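PDB 3M4X: NOL1/NOP2/sun family protein from Enterococcus faecium, which probably methylates cytosine bases of ribosomal RNA at carbon 5, as other RsmF-type members of the NOL1/NOP2/sun family do, using S-adenosylmethionine as methyl donor. Local coordinates for residues F40-K46 against A84-Q90; S173-I179 against M223-Q229. All coordinates share one frame. Residues are numbered along the deposited sequence.

Interaction 1: F40-K46 against A84-Q90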
loop_
_atom_site.group_PDB
_atom_site.type_symbol
_atom_site.label_atom_id
_atom_site.label_comp_id
_atom_site.label_asym_id
_atom_site.label_seq_id
_atom_site.Cartn_x
_atom_site.Cartn_y
_atom_site.Cartn_z
ATOM N N PHE A 40 -12.117 4.334 3.652
ATOM C CA PHE A 40 -10.837 4.135 4.305
ATOM C C PHE A 40 -10.849 2.762 4.926
ATOM O O PHE A 40 -11.889 2.127 4.986
ATOM C CB PHE A 40 -10.580 5.205 5.379
ATOM C CG PHE A 40 -11.543 5.161 6.537
ATOM C CD1 PHE A 40 -11.199 4.524 7.716
ATOM C CD2 PHE A 40 -12.788 5.780 6.452
ATOM C CE1 PHE A 40 -12.079 4.499 8.796
ATOM C CE2 PHE A 40 -13.681 5.755 7.524
ATOM C CZ PHE A 40 -13.325 5.115 8.693
ATOM N N ARG A 41 -9.684 2.307 5.372
ATOM C CA ARG A 41 -9.542 1.011 6.026
ATOM C C ARG A 41 -8.892 1.131 7.399
ATOM O O ARG A 41 -8.045 1.996 7.633
ATOM C CB ARG A 41 -8.691 0.061 5.175
ATOM C CG ARG A 41 -9.398 -0.551 3.981
ATOM C CD ARG A 41 -8.442 -1.456 3.207
ATOM N NE ARG A 41 -7.510 -0.647 2.446
ATOM C CZ ARG A 41 -6.224 -0.485 2.732
ATOM N NH1 ARG A 41 -5.662 -1.107 3.751
ATOM N NH2 ARG A 41 -5.490 0.300 1.968
ATOM N N TRP A 42 -9.305 0.252 8.303
ATOM C CA TRP A 42 -8.603 0.074 9.552
ATOM C C TRP A 42 -7.447 -0.913 9.352
ATOM O O TRP A 42 -7.320 -1.550 8.295
ATOM C CB TRP A 42 -9.558 -0.357 10.687
ATOM C CG TRP A 42 -10.269 -1.660 10.472
ATOM C CD1 TRP A 42 -11.450 -1.853 9.801
ATOM C CD2 TRP A 42 -9.861 -2.947 10.941
ATOM N NE1 TRP A 42 -11.797 -3.183 9.832
ATOM C CE2 TRP A 42 -10.834 -3.877 10.516
ATOM C CE3 TRP A 42 -8.768 -3.405 11.692
ATOM C CZ2 TRP A 42 -10.750 -5.234 10.811
ATOM C CZ3 TRP A 42 -8.685 -4.751 11.983
ATOM C CH2 TRP A 42 -9.670 -5.653 11.546
ATOM N N ASN A 43 -6.608 -1.027 10.376
ATOM C CA ASN A 43 -5.316 -1.670 10.252
ATOM C C ASN A 43 -5.140 -2.822 11.247
ATOM O O ASN A 43 -4.937 -2.592 12.439
ATOM C CB ASN A 43 -4.213 -0.618 10.431
ATOM C CG ASN A 43 -2.843 -1.155 10.090
ATOM O OD1 ASN A 43 -2.688 -2.345 9.875
ATOM N ND2 ASN A 43 -1.845 -0.283 10.048
ATOM N N PRO A 44 -5.236 -4.066 10.751
ATOM C CA PRO A 44 -5.091 -5.286 11.557
ATOM C C PRO A 44 -3.659 -5.471 12.050
ATOM O O PRO A 44 -3.419 -6.296 12.927
ATOM C CB PRO A 44 -5.434 -6.419 10.582
ATOM C CG PRO A 44 -5.929 -5.757 9.320
ATOM C CD PRO A 44 -5.472 -4.348 9.320
ATOM N N LEU A 45 -2.718 -4.722 11.487
ATOM C CA LEU A 45 -1.346 -4.747 11.993
ATOM C C LEU A 45 -1.200 -4.039 13.343
ATOM O O LEU A 45 -0.241 -4.289 14.079
ATOM C CB LEU A 45 -0.385 -4.135 10.976
ATOM C CG LEU A 45 -0.380 -4.817 9.599
ATOM C CD1 LEU A 45 0.509 -4.060 8.633
ATOM C CD2 LEU A 45 0.052 -6.288 9.706
ATOM N N LYS A 46 -2.154 -3.165 13.670
ATOM C CA LYS A 46 -2.060 -2.339 14.874
ATOM C C LYS A 46 -2.700 -2.978 16.110
ATOM O O LYS A 46 -3.660 -3.723 15.998
ATOM C CB LYS A 46 -2.695 -0.965 14.621
ATOM C CG LYS A 46 -2.052 -0.167 13.492
ATOM C CD LYS A 46 -0.711 0.409 13.936
ATOM C CE LYS A 46 -0.016 1.066 12.762
ATOM N NZ LYS A 46 0.996 2.060 13.175
ATOM N N ALA A 84 -1.223 7.840 13.532
ATOM C CA ALA A 84 -0.638 6.600 14.039
ATOM C C ALA A 84 -0.864 5.409 13.132
ATOM O O ALA A 84 -0.552 4.286 13.519
ATOM C CB ALA A 84 -1.175 6.286 15.426
ATOM N N GLY A 85 -1.447 5.650 11.958
ATOM C CA GLY A 85 -1.646 4.600 10.970
ATOM C C GLY A 85 -2.821 3.665 11.194
ATOM O O GLY A 85 -2.801 2.534 10.718
ATOM N N TYR A 86 -3.845 4.132 11.905
ATOM C CA TYR A 86 -5.006 3.296 12.193
ATOM C C TYR A 86 -6.046 3.420 11.091
ATOM O O TYR A 86 -7.048 2.717 11.082
ATOM C CB TYR A 86 -5.611 3.645 13.569
ATOM C CG TYR A 86 -4.915 2.922 14.714
ATOM C CD1 TYR A 86 -3.565 3.105 14.954
ATOM C CD2 TYR A 86 -5.614 2.035 15.527
ATOM C CE1 TYR A 86 -2.912 2.416 16.005
ATOM C CE2 TYR A 86 -4.993 1.359 16.567
ATOM C CZ TYR A 86 -3.643 1.552 16.802
ATOM O OH TYR A 86 -3.043 0.875 17.829
ATOM N N GLU A 87 -5.803 4.336 10.168
ATOM C CA GLU A 87 -6.711 4.539 9.051
ATOM C C GLU A 87 -5.926 4.877 7.819
ATOM O O GLU A 87 -4.961 5.640 7.878
ATOM C CB GLU A 87 -7.697 5.666 9.326
ATOM C CG GLU A 87 -8.563 5.407 10.524
ATOM C CD GLU A 87 -9.545 6.515 10.775
ATOM O OE1 GLU A 87 -10.508 6.254 11.510
ATOM O OE2 GLU A 87 -9.362 7.631 10.238
ATOM N N TYR A 88 -6.344 4.281 6.710
ATOM C CA TYR A 88 -5.799 4.603 5.403
ATOM C C TYR A 88 -6.980 4.945 4.509
ATOM O O TYR A 88 -7.876 4.120 4.319
ATOM C CB TYR A 88 -5.034 3.409 4.817
ATOM C CG TYR A 88 -4.067 3.811 3.741
ATOM C CD1 TYR A 88 -2.729 4.028 4.041
ATOM C CD2 TYR A 88 -4.490 4.003 2.422
ATOM C CE1 TYR A 88 -1.837 4.416 3.066
ATOM C CE2 TYR A 88 -3.597 4.390 1.439
ATOM C CZ TYR A 88 -2.274 4.599 1.772
ATOM O OH TYR A 88 -1.369 4.986 0.818
ATOM N N SER A 89 -7.009 6.162 3.987
ATOM C CA SER A 89 -8.100 6.526 3.085
ATOM C C SER A 89 -7.831 5.972 1.690
ATOM O O SER A 89 -6.722 6.066 1.174
ATOM C CB SER A 89 -8.355 8.039 3.063
ATOM O OG SER A 89 -7.203 8.752 2.664
ATOM N N GLN A 90 -8.860 5.365 1.112
ATOM C CA GLN A 90 -8.761 4.681 -0.171
ATOM C C GLN A 90 -10.154 4.638 -0.781
ATOM O O GLN A 90 -11.127 4.330 -0.086
ATOM C CB GLN A 90 -8.246 3.258 0.033
ATOM C CG GLN A 90 -7.991 2.522 -1.258
ATOM C CD GLN A 90 -7.528 1.104 -1.051
ATOM O OE1 GLN A 90 -7.765 0.502 0.001
ATOM N NE2 GLN A 90 -6.865 0.551 -2.057
HETATM O O HOH W 1 -6.946 0.388 12.788
#
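R41 and Y88 form a hydrogen-bonded antiparallel pair, with R41 N to Y88 O at 2.8 Å and Y88 N to R41 O at 3.0 Å. The R41 side chain, m at chi1 and chi3 with chi2 t, bends so that its guanidinium lies over Y88 CB and NE donates to Q90 OE1 at 2.7 Å. Q90, t at chi1 and chi2, reaches out to meet it. A water joins N43 N to Y86 O. N43, t at chi1, uses both ends of its amide: OD1 accepts from L45 N (2.9 Å) in an Asx turn, while ND2 donates to G85 O (3.0 Å) and to W153 O. K46, folded by two successive m rotamers, rests its CB on the Y86 ring face and donates from NZ to A84 O (2.7 Å), R152 O and L390 O. A84 is the first residue after helix 80-83, which ends in a Schellman motif with G85 as C-prime residue, leading into the edge strand of the three-stranded antiparallel sheet of the N-terminal RsmF domain.

Interaction 2: S173-I179 against M223-Q229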
loop_
_atom_site.group_PDB
_atom_site.type_symbol
_atom_site.label_atom_id
_atom_site.label_comp_id
_atom_site.label_asym_id
_atom_site.label_seq_id
_atom_site.Cartn_x
_atom_site.Cartn_y
_atom_site.Cartn_z
ATOM N N SER A 173 14.139 -11.672 -11.217
ATOM C CA SER A 173 13.718 -12.672 -12.186
ATOM C C SER A 173 13.277 -13.958 -11.477
ATOM O O SER A 173 14.022 -14.509 -10.662
ATOM C CB SER A 173 14.856 -12.960 -13.173
ATOM O OG SER A 173 14.406 -13.765 -14.245
ATOM N N GLY A 174 12.057 -14.412 -11.780
ATOM C CA GLY A 174 11.470 -15.594 -11.159
ATOM C C GLY A 174 11.317 -15.595 -9.636
ATOM O O GLY A 174 11.204 -16.664 -9.015
ATOM N N PHE A 175 11.287 -14.409 -9.035
ATOM C CA PHE A 175 11.402 -14.274 -7.573
ATOM C C PHE A 175 10.076 -14.345 -6.783
ATOM O O PHE A 175 10.011 -14.977 -5.727
ATOM C CB PHE A 175 12.158 -12.977 -7.258
ATOM C CG PHE A 175 12.329 -12.689 -5.782
ATOM C CD1 PHE A 175 13.350 -13.286 -5.053
ATOM C CD2 PHE A 175 11.513 -11.772 -5.143
ATOM C CE1 PHE A 175 13.522 -12.999 -3.711
ATOM C CE2 PHE A 175 11.681 -11.477 -3.804
ATOM C CZ PHE A 175 12.685 -12.090 -3.087
ATOM N N PHE A 176 9.026 -13.718 -7.307
ATOM C CA PHE A 176 7.799 -13.478 -6.546
ATOM C C PHE A 176 6.713 -14.537 -6.638
ATOM O O PHE A 176 6.445 -15.107 -7.700
ATOM C CB PHE A 176 7.179 -12.133 -6.964
ATOM C CG PHE A 176 8.036 -10.950 -6.639
ATOM C CD1 PHE A 176 8.777 -10.324 -7.620
ATOM C CD2 PHE A 176 8.120 -10.479 -5.338
ATOM C CE1 PHE A 176 9.586 -9.226 -7.310
ATOM C CE2 PHE A 176 8.912 -9.384 -5.017
ATOM C CZ PHE A 176 9.639 -8.753 -6.005
ATOM N N ASP A 177 6.048 -14.753 -5.514
ATOM C CA ASP A 177 4.804 -15.520 -5.492
ATOM C C ASP A 177 3.646 -14.758 -6.112
ATOM O O ASP A 177 2.692 -15.344 -6.600
ATOM C CB ASP A 177 4.412 -15.844 -4.051
ATOM C CG ASP A 177 5.378 -16.769 -3.390
ATOM O OD1 ASP A 177 5.379 -17.953 -3.775
ATOM O OD2 ASP A 177 6.134 -16.318 -2.495
ATOM N N ARG A 178 3.721 -13.441 -6.079
ATOM C CA ARG A 178 2.532 -12.657 -6.320
ATOM C C ARG A 178 2.930 -11.272 -6.750
ATOM O O ARG A 178 3.800 -10.649 -6.134
ATOM C CB ARG A 178 1.732 -12.593 -5.025
ATOM C CG ARG A 178 0.309 -12.070 -5.109
ATOM C CD ARG A 178 -0.482 -12.688 -3.927
ATOM N NE ARG A 178 -1.592 -13.459 -4.444
ATOM C CZ ARG A 178 -1.694 -14.775 -4.398
ATOM N NH1 ARG A 178 -0.765 -15.510 -3.827
ATOM N NH2 ARG A 178 -2.753 -15.349 -4.926
ATOM N N ILE A 179 2.320 -10.801 -7.832
ATOM C CA ILE A 179 2.608 -9.462 -8.318
ATOM C C ILE A 179 1.333 -8.700 -8.642
ATOM O O ILE A 179 0.449 -9.201 -9.331
ATOM C CB ILE A 179 3.531 -9.487 -9.561
ATOM C CG1 ILE A 179 4.844 -10.222 -9.258
ATOM C CG2 ILE A 179 3.799 -8.063 -10.060
ATOM C CD1 ILE A 179 5.808 -10.282 -10.460
HETATM N N MSE A 223 9.197 -11.746 -13.460
HETATM C CA MSE A 223 9.510 -11.792 -12.040
HETATM C C MSE A 223 8.663 -12.774 -11.240
HETATM O O MSE A 223 8.767 -12.844 -10.020
HETATM C CB MSE A 223 9.473 -10.383 -11.463
HETATM C CG MSE A 223 10.542 -9.519 -12.120
HETATM SE SE MSE A 223 10.648 -7.727 -11.409
HETATM C CE MSE A 223 9.142 -6.862 -12.365
ATOM N N LEU A 224 7.863 -13.561 -11.949
ATOM C CA LEU A 224 6.933 -14.498 -11.339
ATOM C C LEU A 224 7.593 -15.855 -11.145
ATOM O O LEU A 224 8.337 -16.307 -12.012
ATOM C CB LEU A 224 5.722 -14.678 -12.249
ATOM C CG LEU A 224 4.303 -14.264 -11.863
ATOM C CD1 LEU A 224 4.180 -13.667 -10.456
ATOM C CD2 LEU A 224 3.720 -13.338 -12.935
ATOM N N LYS A 225 7.326 -16.502 -10.008
ATOM C CA LYS A 225 7.753 -17.880 -9.819
ATOM C C LYS A 225 6.825 -18.749 -10.641
ATOM O O LYS A 225 5.790 -18.291 -11.097
ATOM C CB LYS A 225 7.651 -18.303 -8.350
ATOM C CG LYS A 225 8.600 -17.610 -7.388
ATOM C CD LYS A 225 8.207 -17.913 -5.939
ATOM C CE LYS A 225 8.077 -19.427 -5.684
ATOM N NZ LYS A 225 7.545 -19.701 -4.310
ATOM N N ASN A 226 7.188 -20.010 -10.822
ATOM C CA ASN A 226 6.248 -20.968 -11.371
ATOM C C ASN A 226 5.034 -21.036 -10.455
ATOM O O ASN A 226 5.181 -21.230 -9.234
ATOM C CB ASN A 226 6.889 -22.359 -11.469
ATOM C CG ASN A 226 5.956 -23.392 -12.089
ATOM O OD1 ASN A 226 5.395 -24.228 -11.390
ATOM N ND2 ASN A 226 5.783 -23.332 -13.408
ATOM N N LYS A 227 3.848 -20.888 -11.052
ATOM C CA LYS A 227 2.559 -20.885 -10.343
ATOM C C LYS A 227 2.355 -19.613 -9.509
ATOM O O LYS A 227 1.438 -19.525 -8.694
ATOM C CB LYS A 227 2.353 -22.160 -9.508
ATOM C CG LYS A 227 2.007 -23.399 -10.357
ATOM C CD LYS A 227 1.966 -24.693 -9.539
ATOM C CE LYS A 227 2.918 -25.761 -10.138
ATOM N NZ LYS A 227 2.758 -27.156 -9.589
ATOM N N GLY A 228 3.218 -18.628 -9.730
ATOM C CA GLY A 228 3.046 -17.323 -9.128
ATOM C C GLY A 228 1.796 -16.678 -9.696
ATOM O O GLY A 228 1.313 -17.044 -10.774
ATOM N N GLN A 229 1.264 -15.705 -8.972
ATOM C CA GLN A 229 0.025 -15.082 -9.394
ATOM C C GLN A 229 0.226 -13.636 -9.754
ATOM O O GLN A 229 1.006 -12.916 -9.128
ATOM C CB GLN A 229 -1.064 -15.259 -8.335
ATOM C CG GLN A 229 -1.323 -16.727 -8.035
ATOM C CD GLN A 229 -2.784 -17.014 -7.778
ATOM O OE1 GLN A 229 -3.313 -16.707 -6.707
ATOM N NE2 GLN A 229 -3.451 -17.598 -8.766
#
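Residues 173-179 run beside the kinked segment 223-229, and the fit changes character at the corner near D177. At the start, G174, at a positive phi (59°) that favours glycine, brings its CA 3.3 Å from L224 O; K225 CG lies 3.2 Å from G174 O. The side chain of selenomethionine M223 fits the notch between F176 and I179, its CB meeting F176 CD1 at 3.9 Å and I179 CD1 at 3.8 Å. Next to it, I179 CG1 packs on L224 CD1 (3.7 Å), while L110 of strand 108-111 touches F176, I179 and M223. The bare CA of G228, last residue of the type II turn from K225, lets D177 O approach to 3.2 Å. K225 NZ closes a salt bridge on D177 OD1 (2.8 Å). Backbone bonds run from F176 N to M223 O (2.9 Å) and from I179 N to Q229 O (2.8 Å). Parallel strands 176-182 and 228-234, joined through helix 205-222, form a beta-alpha-beta crossover of the Rossmann-like methyltransferase fold.

From the N terminus, the chain first passes helices 10-20 and 24-33 and reaches strand 39-41; interaction 1 then closes a loop through helix 49-56, strand 70-72 and helix 80-83, within the N-terminal RsmF domain. The methyltransferase region follows, and its strands 108-111, 132-136 and 158-161 are laid down before interaction 2 opens. That contact closes a second loop, containing helices 195-200 and 205-222. The two loops lie in series, neither nesting nor crossing, and their contacts are separate, with centres 28 Å and nearest atoms about 14 Å apart. Interaction 1 also faces the methyltransferase domain through helices 118-127 and 140-153, whereas interaction 2 joins neighbouring strands within that domain's mixed sheet.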